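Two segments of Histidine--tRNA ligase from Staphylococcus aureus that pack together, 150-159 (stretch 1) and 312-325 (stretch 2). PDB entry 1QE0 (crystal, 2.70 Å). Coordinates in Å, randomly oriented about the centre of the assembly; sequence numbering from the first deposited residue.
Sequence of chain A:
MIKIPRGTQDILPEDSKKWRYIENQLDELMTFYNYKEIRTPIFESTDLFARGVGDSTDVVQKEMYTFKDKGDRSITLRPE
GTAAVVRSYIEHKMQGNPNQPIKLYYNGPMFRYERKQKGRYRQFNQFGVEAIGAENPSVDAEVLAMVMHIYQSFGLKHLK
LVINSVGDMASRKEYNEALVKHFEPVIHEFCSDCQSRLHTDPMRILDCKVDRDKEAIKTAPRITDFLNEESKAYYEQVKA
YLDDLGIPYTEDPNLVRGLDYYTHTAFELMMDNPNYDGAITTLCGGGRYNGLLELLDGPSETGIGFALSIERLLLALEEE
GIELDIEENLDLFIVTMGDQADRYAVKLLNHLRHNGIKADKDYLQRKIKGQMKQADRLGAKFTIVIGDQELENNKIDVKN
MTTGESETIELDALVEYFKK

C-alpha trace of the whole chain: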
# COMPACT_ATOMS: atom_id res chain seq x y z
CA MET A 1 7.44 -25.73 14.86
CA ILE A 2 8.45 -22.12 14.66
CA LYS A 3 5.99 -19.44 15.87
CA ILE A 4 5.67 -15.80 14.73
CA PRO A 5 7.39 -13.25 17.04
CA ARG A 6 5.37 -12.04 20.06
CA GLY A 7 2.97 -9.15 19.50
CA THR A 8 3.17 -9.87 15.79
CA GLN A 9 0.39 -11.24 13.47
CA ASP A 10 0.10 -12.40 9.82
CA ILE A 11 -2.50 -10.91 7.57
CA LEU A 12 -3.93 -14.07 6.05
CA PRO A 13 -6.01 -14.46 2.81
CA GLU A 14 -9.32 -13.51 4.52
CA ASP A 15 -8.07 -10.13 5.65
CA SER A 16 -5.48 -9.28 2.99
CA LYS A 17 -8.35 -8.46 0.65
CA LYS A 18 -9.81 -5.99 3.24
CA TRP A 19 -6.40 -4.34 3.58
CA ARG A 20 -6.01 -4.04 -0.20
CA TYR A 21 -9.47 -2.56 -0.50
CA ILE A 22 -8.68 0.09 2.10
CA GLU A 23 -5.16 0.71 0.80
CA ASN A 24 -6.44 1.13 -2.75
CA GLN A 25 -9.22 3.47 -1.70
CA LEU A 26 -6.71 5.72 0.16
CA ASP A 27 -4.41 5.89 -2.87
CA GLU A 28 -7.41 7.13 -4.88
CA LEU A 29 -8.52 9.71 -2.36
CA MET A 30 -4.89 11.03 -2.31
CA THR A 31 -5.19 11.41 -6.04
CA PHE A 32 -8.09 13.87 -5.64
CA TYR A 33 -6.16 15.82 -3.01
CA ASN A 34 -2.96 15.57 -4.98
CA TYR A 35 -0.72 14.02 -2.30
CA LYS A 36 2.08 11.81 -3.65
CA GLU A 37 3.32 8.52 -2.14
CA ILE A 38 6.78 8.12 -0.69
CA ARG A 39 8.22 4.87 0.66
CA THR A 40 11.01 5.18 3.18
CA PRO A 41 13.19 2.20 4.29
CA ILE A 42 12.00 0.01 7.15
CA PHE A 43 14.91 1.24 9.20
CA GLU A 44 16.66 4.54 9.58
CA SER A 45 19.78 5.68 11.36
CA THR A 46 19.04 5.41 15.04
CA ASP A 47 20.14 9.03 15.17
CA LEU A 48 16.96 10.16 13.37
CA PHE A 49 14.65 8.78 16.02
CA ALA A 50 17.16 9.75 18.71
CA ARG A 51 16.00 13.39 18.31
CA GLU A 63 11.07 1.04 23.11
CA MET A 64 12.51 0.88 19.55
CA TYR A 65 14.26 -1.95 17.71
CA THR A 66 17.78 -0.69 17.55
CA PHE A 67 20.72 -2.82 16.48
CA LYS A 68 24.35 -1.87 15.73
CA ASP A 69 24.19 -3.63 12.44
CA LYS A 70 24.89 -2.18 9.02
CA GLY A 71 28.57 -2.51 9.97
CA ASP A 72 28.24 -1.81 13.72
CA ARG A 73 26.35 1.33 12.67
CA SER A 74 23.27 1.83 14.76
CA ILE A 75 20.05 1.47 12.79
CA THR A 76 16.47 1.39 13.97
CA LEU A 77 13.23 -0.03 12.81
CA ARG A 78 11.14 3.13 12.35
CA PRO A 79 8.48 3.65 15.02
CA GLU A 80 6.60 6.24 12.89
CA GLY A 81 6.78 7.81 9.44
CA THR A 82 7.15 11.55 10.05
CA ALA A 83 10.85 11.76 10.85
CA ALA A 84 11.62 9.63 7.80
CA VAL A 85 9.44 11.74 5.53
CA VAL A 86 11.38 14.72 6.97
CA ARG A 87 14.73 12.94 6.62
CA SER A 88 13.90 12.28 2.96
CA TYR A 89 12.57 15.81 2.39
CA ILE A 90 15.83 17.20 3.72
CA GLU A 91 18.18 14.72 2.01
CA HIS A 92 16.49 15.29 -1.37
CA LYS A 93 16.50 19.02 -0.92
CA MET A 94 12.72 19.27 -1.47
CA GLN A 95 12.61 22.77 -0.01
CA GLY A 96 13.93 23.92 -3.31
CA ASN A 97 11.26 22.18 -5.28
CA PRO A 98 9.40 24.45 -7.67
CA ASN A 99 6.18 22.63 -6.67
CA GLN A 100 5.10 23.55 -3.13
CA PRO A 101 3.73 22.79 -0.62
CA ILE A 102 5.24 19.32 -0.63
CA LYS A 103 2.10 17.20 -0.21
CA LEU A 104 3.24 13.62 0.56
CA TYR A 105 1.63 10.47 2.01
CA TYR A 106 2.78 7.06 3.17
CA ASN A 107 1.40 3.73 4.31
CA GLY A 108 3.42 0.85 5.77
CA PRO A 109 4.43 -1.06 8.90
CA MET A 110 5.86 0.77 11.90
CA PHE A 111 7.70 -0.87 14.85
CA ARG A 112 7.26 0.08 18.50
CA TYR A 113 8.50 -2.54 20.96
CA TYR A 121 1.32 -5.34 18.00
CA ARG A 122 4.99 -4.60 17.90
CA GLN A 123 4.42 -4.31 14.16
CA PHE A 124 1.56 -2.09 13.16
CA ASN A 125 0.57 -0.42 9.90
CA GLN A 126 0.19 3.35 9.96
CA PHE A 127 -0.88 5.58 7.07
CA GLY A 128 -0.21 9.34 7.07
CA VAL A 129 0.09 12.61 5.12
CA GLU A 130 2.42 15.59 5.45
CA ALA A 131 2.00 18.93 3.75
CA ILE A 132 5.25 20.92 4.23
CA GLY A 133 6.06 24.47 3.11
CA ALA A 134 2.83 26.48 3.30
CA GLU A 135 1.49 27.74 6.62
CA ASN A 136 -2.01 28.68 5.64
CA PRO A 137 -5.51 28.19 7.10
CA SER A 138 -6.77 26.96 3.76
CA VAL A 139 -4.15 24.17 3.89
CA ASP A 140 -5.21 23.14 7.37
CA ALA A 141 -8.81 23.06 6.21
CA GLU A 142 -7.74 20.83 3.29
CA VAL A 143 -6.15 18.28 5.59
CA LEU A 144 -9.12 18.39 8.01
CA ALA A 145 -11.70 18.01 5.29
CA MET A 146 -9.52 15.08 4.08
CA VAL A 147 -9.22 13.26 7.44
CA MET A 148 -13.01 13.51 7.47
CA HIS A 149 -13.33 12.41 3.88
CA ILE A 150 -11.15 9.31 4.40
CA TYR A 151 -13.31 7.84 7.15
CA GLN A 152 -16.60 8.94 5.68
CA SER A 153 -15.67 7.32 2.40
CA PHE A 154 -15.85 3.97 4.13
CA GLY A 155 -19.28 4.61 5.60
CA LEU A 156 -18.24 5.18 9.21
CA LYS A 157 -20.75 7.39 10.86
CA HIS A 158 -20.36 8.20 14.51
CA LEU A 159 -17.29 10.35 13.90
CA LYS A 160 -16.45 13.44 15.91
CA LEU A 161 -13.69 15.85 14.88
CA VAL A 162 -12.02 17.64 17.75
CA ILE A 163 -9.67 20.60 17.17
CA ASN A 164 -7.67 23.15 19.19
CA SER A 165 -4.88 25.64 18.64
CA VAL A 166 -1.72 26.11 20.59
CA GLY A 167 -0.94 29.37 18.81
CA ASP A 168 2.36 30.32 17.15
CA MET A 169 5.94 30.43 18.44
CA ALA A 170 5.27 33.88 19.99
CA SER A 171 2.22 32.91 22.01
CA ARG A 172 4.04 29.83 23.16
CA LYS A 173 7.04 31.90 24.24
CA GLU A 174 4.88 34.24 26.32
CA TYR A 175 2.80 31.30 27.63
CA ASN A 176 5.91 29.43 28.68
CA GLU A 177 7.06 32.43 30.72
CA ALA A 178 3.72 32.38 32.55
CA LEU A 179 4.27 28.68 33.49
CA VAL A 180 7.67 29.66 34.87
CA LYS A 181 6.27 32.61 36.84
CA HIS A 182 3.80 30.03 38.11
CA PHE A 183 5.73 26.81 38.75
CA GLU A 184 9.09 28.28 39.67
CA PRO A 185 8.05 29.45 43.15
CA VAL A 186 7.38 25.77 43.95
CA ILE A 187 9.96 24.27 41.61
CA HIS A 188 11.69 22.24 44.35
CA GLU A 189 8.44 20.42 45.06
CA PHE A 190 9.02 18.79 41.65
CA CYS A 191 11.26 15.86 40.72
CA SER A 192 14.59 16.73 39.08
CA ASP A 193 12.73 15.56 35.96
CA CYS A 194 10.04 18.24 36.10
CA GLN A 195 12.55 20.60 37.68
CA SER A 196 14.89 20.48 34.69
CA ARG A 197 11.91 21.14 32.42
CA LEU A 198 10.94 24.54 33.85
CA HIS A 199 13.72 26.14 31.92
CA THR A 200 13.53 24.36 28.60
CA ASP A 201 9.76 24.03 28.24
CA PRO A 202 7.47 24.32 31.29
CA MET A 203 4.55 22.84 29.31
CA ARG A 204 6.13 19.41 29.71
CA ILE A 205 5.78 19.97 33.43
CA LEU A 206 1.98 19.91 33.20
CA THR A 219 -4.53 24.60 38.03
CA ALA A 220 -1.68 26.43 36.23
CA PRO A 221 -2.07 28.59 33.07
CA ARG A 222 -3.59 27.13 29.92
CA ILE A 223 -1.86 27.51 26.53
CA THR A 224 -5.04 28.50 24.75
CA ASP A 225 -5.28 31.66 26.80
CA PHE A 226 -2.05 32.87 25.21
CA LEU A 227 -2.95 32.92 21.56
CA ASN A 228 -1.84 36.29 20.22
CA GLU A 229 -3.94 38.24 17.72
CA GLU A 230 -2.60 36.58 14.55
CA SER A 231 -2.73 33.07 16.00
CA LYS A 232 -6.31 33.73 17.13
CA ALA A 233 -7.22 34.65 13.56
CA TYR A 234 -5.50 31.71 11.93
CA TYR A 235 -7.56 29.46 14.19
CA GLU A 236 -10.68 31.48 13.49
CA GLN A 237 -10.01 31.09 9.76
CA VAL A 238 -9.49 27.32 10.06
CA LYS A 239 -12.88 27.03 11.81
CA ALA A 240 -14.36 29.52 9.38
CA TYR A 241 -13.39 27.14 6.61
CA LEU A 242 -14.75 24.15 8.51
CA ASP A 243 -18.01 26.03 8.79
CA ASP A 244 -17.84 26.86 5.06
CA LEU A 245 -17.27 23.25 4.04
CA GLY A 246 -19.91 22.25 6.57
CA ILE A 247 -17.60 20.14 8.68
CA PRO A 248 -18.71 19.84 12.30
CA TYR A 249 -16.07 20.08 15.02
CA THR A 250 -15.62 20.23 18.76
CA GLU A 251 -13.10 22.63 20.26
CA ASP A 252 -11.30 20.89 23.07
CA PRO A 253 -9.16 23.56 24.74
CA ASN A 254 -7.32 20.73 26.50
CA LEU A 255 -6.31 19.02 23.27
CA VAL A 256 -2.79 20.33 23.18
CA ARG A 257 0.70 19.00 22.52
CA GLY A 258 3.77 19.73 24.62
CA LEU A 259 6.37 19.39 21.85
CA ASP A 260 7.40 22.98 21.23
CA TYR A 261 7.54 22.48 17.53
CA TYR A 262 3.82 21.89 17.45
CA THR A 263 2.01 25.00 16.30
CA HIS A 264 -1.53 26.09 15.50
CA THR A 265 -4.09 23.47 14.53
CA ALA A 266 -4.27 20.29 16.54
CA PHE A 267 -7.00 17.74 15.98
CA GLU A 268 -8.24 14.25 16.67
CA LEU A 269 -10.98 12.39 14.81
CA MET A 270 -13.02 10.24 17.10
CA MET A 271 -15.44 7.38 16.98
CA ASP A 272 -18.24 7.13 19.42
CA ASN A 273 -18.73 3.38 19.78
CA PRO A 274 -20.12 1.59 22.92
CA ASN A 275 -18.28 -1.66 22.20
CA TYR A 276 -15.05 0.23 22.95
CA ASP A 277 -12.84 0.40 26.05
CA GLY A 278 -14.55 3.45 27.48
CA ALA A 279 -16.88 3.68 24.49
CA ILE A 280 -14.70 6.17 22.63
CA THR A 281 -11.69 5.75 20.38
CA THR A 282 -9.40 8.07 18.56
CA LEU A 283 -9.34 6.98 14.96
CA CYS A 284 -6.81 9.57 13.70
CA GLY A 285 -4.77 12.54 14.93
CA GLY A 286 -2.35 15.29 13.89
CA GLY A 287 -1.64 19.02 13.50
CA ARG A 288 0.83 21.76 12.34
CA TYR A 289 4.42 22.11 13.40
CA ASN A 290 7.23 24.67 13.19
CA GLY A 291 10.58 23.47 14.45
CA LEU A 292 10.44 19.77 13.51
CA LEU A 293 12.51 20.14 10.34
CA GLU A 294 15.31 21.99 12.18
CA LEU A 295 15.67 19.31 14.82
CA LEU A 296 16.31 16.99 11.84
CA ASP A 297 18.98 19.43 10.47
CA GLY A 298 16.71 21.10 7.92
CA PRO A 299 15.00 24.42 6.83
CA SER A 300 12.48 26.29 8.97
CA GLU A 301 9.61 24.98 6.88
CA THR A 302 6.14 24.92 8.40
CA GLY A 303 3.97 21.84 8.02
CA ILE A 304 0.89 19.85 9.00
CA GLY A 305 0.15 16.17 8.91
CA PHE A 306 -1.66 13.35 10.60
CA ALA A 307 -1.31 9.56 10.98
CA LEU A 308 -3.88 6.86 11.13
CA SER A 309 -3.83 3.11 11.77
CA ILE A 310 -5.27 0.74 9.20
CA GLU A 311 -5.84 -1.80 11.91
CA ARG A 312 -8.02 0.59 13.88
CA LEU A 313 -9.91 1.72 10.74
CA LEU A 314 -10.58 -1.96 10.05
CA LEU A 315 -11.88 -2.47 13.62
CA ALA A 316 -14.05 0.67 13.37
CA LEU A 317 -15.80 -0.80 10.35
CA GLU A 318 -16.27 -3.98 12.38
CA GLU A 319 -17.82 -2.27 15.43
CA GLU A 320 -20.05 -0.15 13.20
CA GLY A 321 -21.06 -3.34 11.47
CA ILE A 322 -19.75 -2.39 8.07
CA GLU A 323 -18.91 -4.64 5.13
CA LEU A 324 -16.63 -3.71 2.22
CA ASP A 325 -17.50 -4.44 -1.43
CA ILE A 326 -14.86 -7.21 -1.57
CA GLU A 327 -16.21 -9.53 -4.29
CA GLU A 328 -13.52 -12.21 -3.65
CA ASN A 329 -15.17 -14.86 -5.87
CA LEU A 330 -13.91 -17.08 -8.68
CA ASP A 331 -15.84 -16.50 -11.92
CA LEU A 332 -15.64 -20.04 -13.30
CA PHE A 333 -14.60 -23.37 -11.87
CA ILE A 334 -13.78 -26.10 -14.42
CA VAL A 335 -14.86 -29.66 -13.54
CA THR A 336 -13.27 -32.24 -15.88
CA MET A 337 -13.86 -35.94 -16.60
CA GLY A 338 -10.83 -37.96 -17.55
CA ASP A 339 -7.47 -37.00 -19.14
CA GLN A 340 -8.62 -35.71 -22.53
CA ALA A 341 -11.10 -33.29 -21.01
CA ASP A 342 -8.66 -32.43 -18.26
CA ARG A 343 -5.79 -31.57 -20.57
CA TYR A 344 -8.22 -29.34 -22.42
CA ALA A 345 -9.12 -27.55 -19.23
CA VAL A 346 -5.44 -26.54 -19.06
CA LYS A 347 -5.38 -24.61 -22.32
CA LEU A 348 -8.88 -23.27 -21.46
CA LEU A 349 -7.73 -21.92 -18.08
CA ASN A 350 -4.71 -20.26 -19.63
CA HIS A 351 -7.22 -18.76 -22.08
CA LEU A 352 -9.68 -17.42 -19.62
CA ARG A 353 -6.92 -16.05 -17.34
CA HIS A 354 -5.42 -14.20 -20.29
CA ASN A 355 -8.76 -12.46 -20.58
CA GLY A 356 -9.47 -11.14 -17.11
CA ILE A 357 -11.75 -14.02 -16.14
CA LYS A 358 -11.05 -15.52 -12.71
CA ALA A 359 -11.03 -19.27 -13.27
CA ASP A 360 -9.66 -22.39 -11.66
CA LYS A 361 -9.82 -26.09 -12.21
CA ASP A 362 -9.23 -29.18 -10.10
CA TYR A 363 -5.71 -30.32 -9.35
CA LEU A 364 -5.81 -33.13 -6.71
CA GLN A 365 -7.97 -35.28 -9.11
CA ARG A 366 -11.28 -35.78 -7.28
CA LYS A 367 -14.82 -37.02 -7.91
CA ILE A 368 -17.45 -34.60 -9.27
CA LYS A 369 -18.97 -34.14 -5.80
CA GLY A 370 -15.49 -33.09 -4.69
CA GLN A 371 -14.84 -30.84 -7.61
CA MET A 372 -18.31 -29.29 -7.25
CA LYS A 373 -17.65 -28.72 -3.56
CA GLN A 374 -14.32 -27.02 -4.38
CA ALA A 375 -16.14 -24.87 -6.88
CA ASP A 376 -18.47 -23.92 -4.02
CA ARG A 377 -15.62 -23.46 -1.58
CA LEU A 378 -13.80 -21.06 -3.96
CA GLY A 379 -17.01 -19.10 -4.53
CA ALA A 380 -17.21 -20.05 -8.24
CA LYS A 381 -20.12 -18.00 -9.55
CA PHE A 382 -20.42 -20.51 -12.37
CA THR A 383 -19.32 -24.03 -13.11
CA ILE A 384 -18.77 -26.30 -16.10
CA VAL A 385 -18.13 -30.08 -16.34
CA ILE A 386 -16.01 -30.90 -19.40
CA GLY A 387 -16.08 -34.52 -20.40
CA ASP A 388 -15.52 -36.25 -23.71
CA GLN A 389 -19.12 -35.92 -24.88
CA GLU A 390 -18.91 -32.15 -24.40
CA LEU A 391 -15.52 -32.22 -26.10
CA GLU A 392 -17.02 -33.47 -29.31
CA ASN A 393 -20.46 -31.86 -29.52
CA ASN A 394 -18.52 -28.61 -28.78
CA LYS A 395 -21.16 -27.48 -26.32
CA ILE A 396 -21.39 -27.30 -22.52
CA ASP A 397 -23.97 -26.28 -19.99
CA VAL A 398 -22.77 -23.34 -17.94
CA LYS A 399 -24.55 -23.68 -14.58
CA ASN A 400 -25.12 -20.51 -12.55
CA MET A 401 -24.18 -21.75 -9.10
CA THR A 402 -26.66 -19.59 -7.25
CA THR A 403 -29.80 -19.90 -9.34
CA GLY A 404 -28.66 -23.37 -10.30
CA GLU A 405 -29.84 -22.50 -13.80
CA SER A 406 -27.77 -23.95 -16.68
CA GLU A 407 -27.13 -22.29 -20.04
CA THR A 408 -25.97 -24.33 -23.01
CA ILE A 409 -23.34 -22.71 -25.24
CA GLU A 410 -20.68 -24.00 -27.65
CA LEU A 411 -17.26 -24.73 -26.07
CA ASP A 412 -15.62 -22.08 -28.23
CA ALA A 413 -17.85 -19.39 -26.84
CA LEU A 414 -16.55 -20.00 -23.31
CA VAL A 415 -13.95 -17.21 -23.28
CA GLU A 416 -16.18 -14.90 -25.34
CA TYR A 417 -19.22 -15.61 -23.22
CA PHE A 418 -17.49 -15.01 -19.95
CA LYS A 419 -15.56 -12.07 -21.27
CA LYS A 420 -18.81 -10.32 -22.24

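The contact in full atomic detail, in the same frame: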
# COMPACT_ATOMS: atom_id res chain seq x y z
N ILE A 150 -11.65 10.69 4.35
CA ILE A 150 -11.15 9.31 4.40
C ILE A 150 -12.13 8.37 5.07
O ILE A 150 -12.67 7.45 4.44
CB ILE A 150 -9.77 9.22 5.11
CG1 ILE A 150 -8.69 9.75 4.17
CG2 ILE A 150 -9.46 7.79 5.55
CD1 ILE A 150 -7.41 10.13 4.87
N TYR A 151 -12.41 8.65 6.35
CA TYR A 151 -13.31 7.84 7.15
C TYR A 151 -14.73 7.83 6.65
O TYR A 151 -15.39 6.78 6.68
CB TYR A 151 -13.25 8.29 8.59
CG TYR A 151 -11.95 7.98 9.20
CD1 TYR A 151 -11.68 6.73 9.70
CD2 TYR A 151 -10.98 8.93 9.29
CE1 TYR A 151 -10.47 6.43 10.29
CE2 TYR A 151 -9.76 8.65 9.88
CZ TYR A 151 -9.51 7.40 10.38
OH TYR A 151 -8.31 7.13 10.99
N GLN A 152 -15.24 8.96 6.18
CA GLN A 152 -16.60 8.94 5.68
C GLN A 152 -16.69 8.16 4.38
O GLN A 152 -17.72 7.60 4.07
CB GLN A 152 -17.12 10.35 5.45
CG GLN A 152 -17.25 11.20 6.71
CD GLN A 152 -18.05 12.46 6.46
OE1 GLN A 152 -17.78 13.19 5.50
NE2 GLN A 152 -19.03 12.73 7.31
N SER A 153 -15.59 8.04 3.65
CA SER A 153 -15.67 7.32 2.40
C SER A 153 -15.94 5.84 2.63
O SER A 153 -16.39 5.12 1.73
CB SER A 153 -14.40 7.56 1.54
OG SER A 153 -13.21 7.01 2.07
N PHE A 154 -15.66 5.37 3.83
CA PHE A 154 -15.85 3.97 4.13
C PHE A 154 -17.20 3.70 4.75
O PHE A 154 -17.53 2.56 5.02
CB PHE A 154 -14.74 3.47 5.05
CG PHE A 154 -13.41 3.33 4.36
CD1 PHE A 154 -13.21 2.31 3.43
CD2 PHE A 154 -12.38 4.22 4.63
CE1 PHE A 154 -12.00 2.17 2.78
CE2 PHE A 154 -11.16 4.09 3.99
CZ PHE A 154 -10.96 3.06 3.05
N GLY A 155 -17.96 4.76 5.02
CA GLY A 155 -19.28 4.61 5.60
C GLY A 155 -19.36 4.75 7.11
O GLY A 155 -20.44 4.58 7.68
N LEU A 156 -18.24 5.01 7.76
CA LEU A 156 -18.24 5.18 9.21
C LEU A 156 -19.16 6.34 9.46
O LEU A 156 -19.24 7.25 8.65
CB LEU A 156 -16.87 5.50 9.73
CG LEU A 156 -16.01 4.34 10.22
CD1 LEU A 156 -16.80 3.06 10.19
CD2 LEU A 156 -14.73 4.25 9.41
N LYS A 157 -19.81 6.33 10.61
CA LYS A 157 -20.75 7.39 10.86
C LYS A 157 -20.80 8.07 12.18
O LYS A 157 -21.42 9.12 12.28
CB LYS A 157 -22.15 6.90 10.52
CG LYS A 157 -22.78 7.56 9.31
CD LYS A 157 -23.88 6.66 8.81
CE LYS A 157 -23.31 5.41 8.16
NZ LYS A 157 -23.23 5.66 6.72
N HIS A 158 -20.25 7.49 13.23
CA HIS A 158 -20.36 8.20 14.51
C HIS A 158 -19.05 8.89 14.86
O HIS A 158 -18.50 8.76 15.96
CB HIS A 158 -20.93 7.29 15.61
CG HIS A 158 -22.38 6.95 15.41
ND1 HIS A 158 -23.18 7.59 14.47
CD2 HIS A 158 -23.21 6.08 16.05
CE1 HIS A 158 -24.41 7.13 14.54
NE2 HIS A 158 -24.45 6.22 15.49
N LEU A 159 -18.55 9.60 13.85
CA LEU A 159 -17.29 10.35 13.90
C LEU A 159 -17.49 11.66 14.64
O LEU A 159 -18.59 12.19 14.69
CB LEU A 159 -16.77 10.64 12.49
CG LEU A 159 -15.94 9.56 11.81
CD1 LEU A 159 -15.80 8.37 12.73
CD2 LEU A 159 -16.59 9.19 10.49
N ARG A 312 -6.91 -0.06 13.20
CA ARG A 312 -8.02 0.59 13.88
C ARG A 312 -9.17 0.89 12.92
O ARG A 312 -10.34 0.67 13.27
CB ARG A 312 -7.57 1.88 14.54
CG ARG A 312 -6.66 1.69 15.70
CD ARG A 312 -6.55 2.98 16.48
NE ARG A 312 -5.82 2.79 17.73
CZ ARG A 312 -6.18 3.32 18.89
NH1 ARG A 312 -7.27 4.09 18.96
NH2 ARG A 312 -5.49 3.06 20.00
N LEU A 313 -8.87 1.41 11.72
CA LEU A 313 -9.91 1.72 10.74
C LEU A 313 -10.71 0.46 10.48
O LEU A 313 -11.95 0.47 10.55
CB LEU A 313 -9.28 2.24 9.46
CG LEU A 313 -10.15 2.39 8.23
CD1 LEU A 313 -11.38 3.19 8.54
CD2 LEU A 313 -9.35 3.05 7.13
N LEU A 314 -9.99 -0.64 10.27
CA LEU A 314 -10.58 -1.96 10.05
C LEU A 314 -11.55 -2.31 11.20
O LEU A 314 -12.72 -2.61 10.98
CB LEU A 314 -9.48 -3.01 9.94
CG LEU A 314 -9.25 -3.71 8.59
CD1 LEU A 314 -10.39 -3.45 7.65
CD2 LEU A 314 -7.95 -3.27 7.95
N LEU A 315 -11.08 -2.16 12.43
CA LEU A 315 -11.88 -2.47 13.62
C LEU A 315 -13.11 -1.55 13.76
O LEU A 315 -14.15 -1.98 14.26
CB LEU A 315 -11.01 -2.34 14.86
CG LEU A 315 -11.30 -3.18 16.10
CD1 LEU A 315 -11.39 -2.23 17.28
CD2 LEU A 315 -12.56 -4.02 15.95
N ALA A 316 -12.97 -0.30 13.32
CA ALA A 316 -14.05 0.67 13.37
C ALA A 316 -15.16 0.17 12.48
O ALA A 316 -16.32 0.21 12.88
CB ALA A 316 -13.57 2.02 12.86
N LEU A 317 -14.79 -0.29 11.28
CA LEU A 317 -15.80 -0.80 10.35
C LEU A 317 -16.52 -1.97 11.00
O LEU A 317 -17.74 -2.11 10.89
CB LEU A 317 -15.17 -1.24 9.02
CG LEU A 317 -14.88 -0.30 7.84
CD1 LEU A 317 -15.84 0.87 7.79
CD2 LEU A 317 -13.48 0.20 7.90
N GLU A 318 -15.76 -2.81 11.69
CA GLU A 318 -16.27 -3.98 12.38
C GLU A 318 -17.34 -3.54 13.39
O GLU A 318 -18.52 -3.91 13.25
CB GLU A 318 -15.14 -4.67 13.13
CG GLU A 318 -14.96 -6.14 12.86
CD GLU A 318 -13.94 -6.75 13.82
OE1 GLU A 318 -14.31 -7.05 14.98
OE2 GLU A 318 -12.75 -6.88 13.43
N GLU A 319 -16.92 -2.75 14.39
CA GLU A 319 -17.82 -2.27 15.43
C GLU A 319 -19.06 -1.57 14.91
O GLU A 319 -20.10 -1.63 15.53
CB GLU A 319 -17.11 -1.32 16.40
CG GLU A 319 -15.82 -1.84 17.02
CD GLU A 319 -16.00 -3.03 17.95
OE1 GLU A 319 -16.93 -3.82 17.74
OE2 GLU A 319 -15.17 -3.19 18.87
N GLU A 320 -18.93 -0.85 13.79
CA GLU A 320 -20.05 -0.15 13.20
C GLU A 320 -20.85 -1.11 12.36
O GLU A 320 -21.89 -0.75 11.80
CB GLU A 320 -19.58 1.02 12.33
CG GLU A 320 -18.81 2.11 13.11
CD GLU A 320 -19.65 3.34 13.49
OE1 GLU A 320 -20.07 4.10 12.57
OE2 GLU A 320 -19.84 3.55 14.72
N GLY A 321 -20.36 -2.34 12.25
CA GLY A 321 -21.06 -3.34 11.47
C GLY A 321 -21.05 -2.97 10.01
O GLY A 321 -22.09 -2.89 9.37
N ILE A 322 -19.86 -2.74 9.48
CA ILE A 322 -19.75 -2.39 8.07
C ILE A 322 -18.99 -3.46 7.27
O ILE A 322 -18.07 -4.14 7.78
CB ILE A 322 -19.14 -0.99 7.90
CG1 ILE A 322 -20.04 0.03 8.64
CG2 ILE A 322 -18.96 -0.65 6.42
CD1 ILE A 322 -19.71 1.48 8.41
N GLU A 323 -19.49 -3.67 6.06
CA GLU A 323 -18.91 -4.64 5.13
C GLU A 323 -18.40 -3.89 3.89
O GLU A 323 -19.00 -2.91 3.45
CB GLU A 323 -19.96 -5.68 4.73
N LEU A 324 -17.27 -4.34 3.38
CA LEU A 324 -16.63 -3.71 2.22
C LEU A 324 -17.01 -4.48 0.98
O LEU A 324 -17.16 -5.68 1.04
CB LEU A 324 -15.12 -3.76 2.41
CG LEU A 324 -14.69 -3.11 3.72
CD1 LEU A 324 -13.30 -3.57 4.14
CD2 LEU A 324 -14.75 -1.60 3.58
N ASP A 325 -17.14 -3.79 -0.15
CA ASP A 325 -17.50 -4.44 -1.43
C ASP A 325 -16.39 -5.36 -1.97
O ASP A 325 -15.99 -5.24 -3.13
CB ASP A 325 -17.80 -3.38 -2.52
CG ASP A 325 -19.22 -2.84 -2.45
OD1 ASP A 325 -19.78 -2.75 -1.33
OD2 ASP A 325 -19.76 -2.48 -3.52

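Two helix ends meet here, and most of the 486 Å² buried between them comes from apolar residues. Leu 156 is the hub. Its CA-to-CB bond runs sideways to the other stretch, yet the end of the side chain swings in, so that CD1 lies 3.4 Å from Leu 317 CD1 and 3.8 Å from Ile 322 CD1, while CD2 lies 3.6 Å from Leu 313 CD1. Its CD2 also sits 4.3 Å from Ala 316 CB, a methyl that points toward stretch 1. Leu 313, with chi1 t and chi2 p, serves three neighbours with its two methyls: besides Leu 156, its CD1 reaches Tyr 151 CD1 at 3.7 Å and its CD2 reaches Phe 154 CE2 at 3.8 Å. Phe 154 is buried and its CA-to-CB bond points toward the partner; its CB packs 3.9 Å from Leu 317 CD1, and its CD1 lies 4.2 Å from Leu 324 CD2.

The polar part is compact and belongs to Glu 320. Just past its helix, this residue points toward stretch 1 and offers OE1 to two successive backbone amides: Lys 157 N donates at 3.0 Å, and His 158 N adds a weak bond at 3.5 Å to the same OE1. The acid thus pins the loop that follows Leu 156, and its own CG lies 3.7 Å from Leu 156 CD1, so one side chain serves both kinds of contact.

Glycine closes both helices in Schellman motifs, at Gly 155 and Gly 321, each with positive phi. At Gly 155 the backbone angles alone call for glycine, since a CB would jam against the preceding carbonyl O; an ideal CB on Gly 155 would lie 3.7 Å from Ile 322 CD1, close but no clash, so the backbone angles are the reason for glycine. Ile 322 CD1 packs 3.3 Å from Gly 155 O.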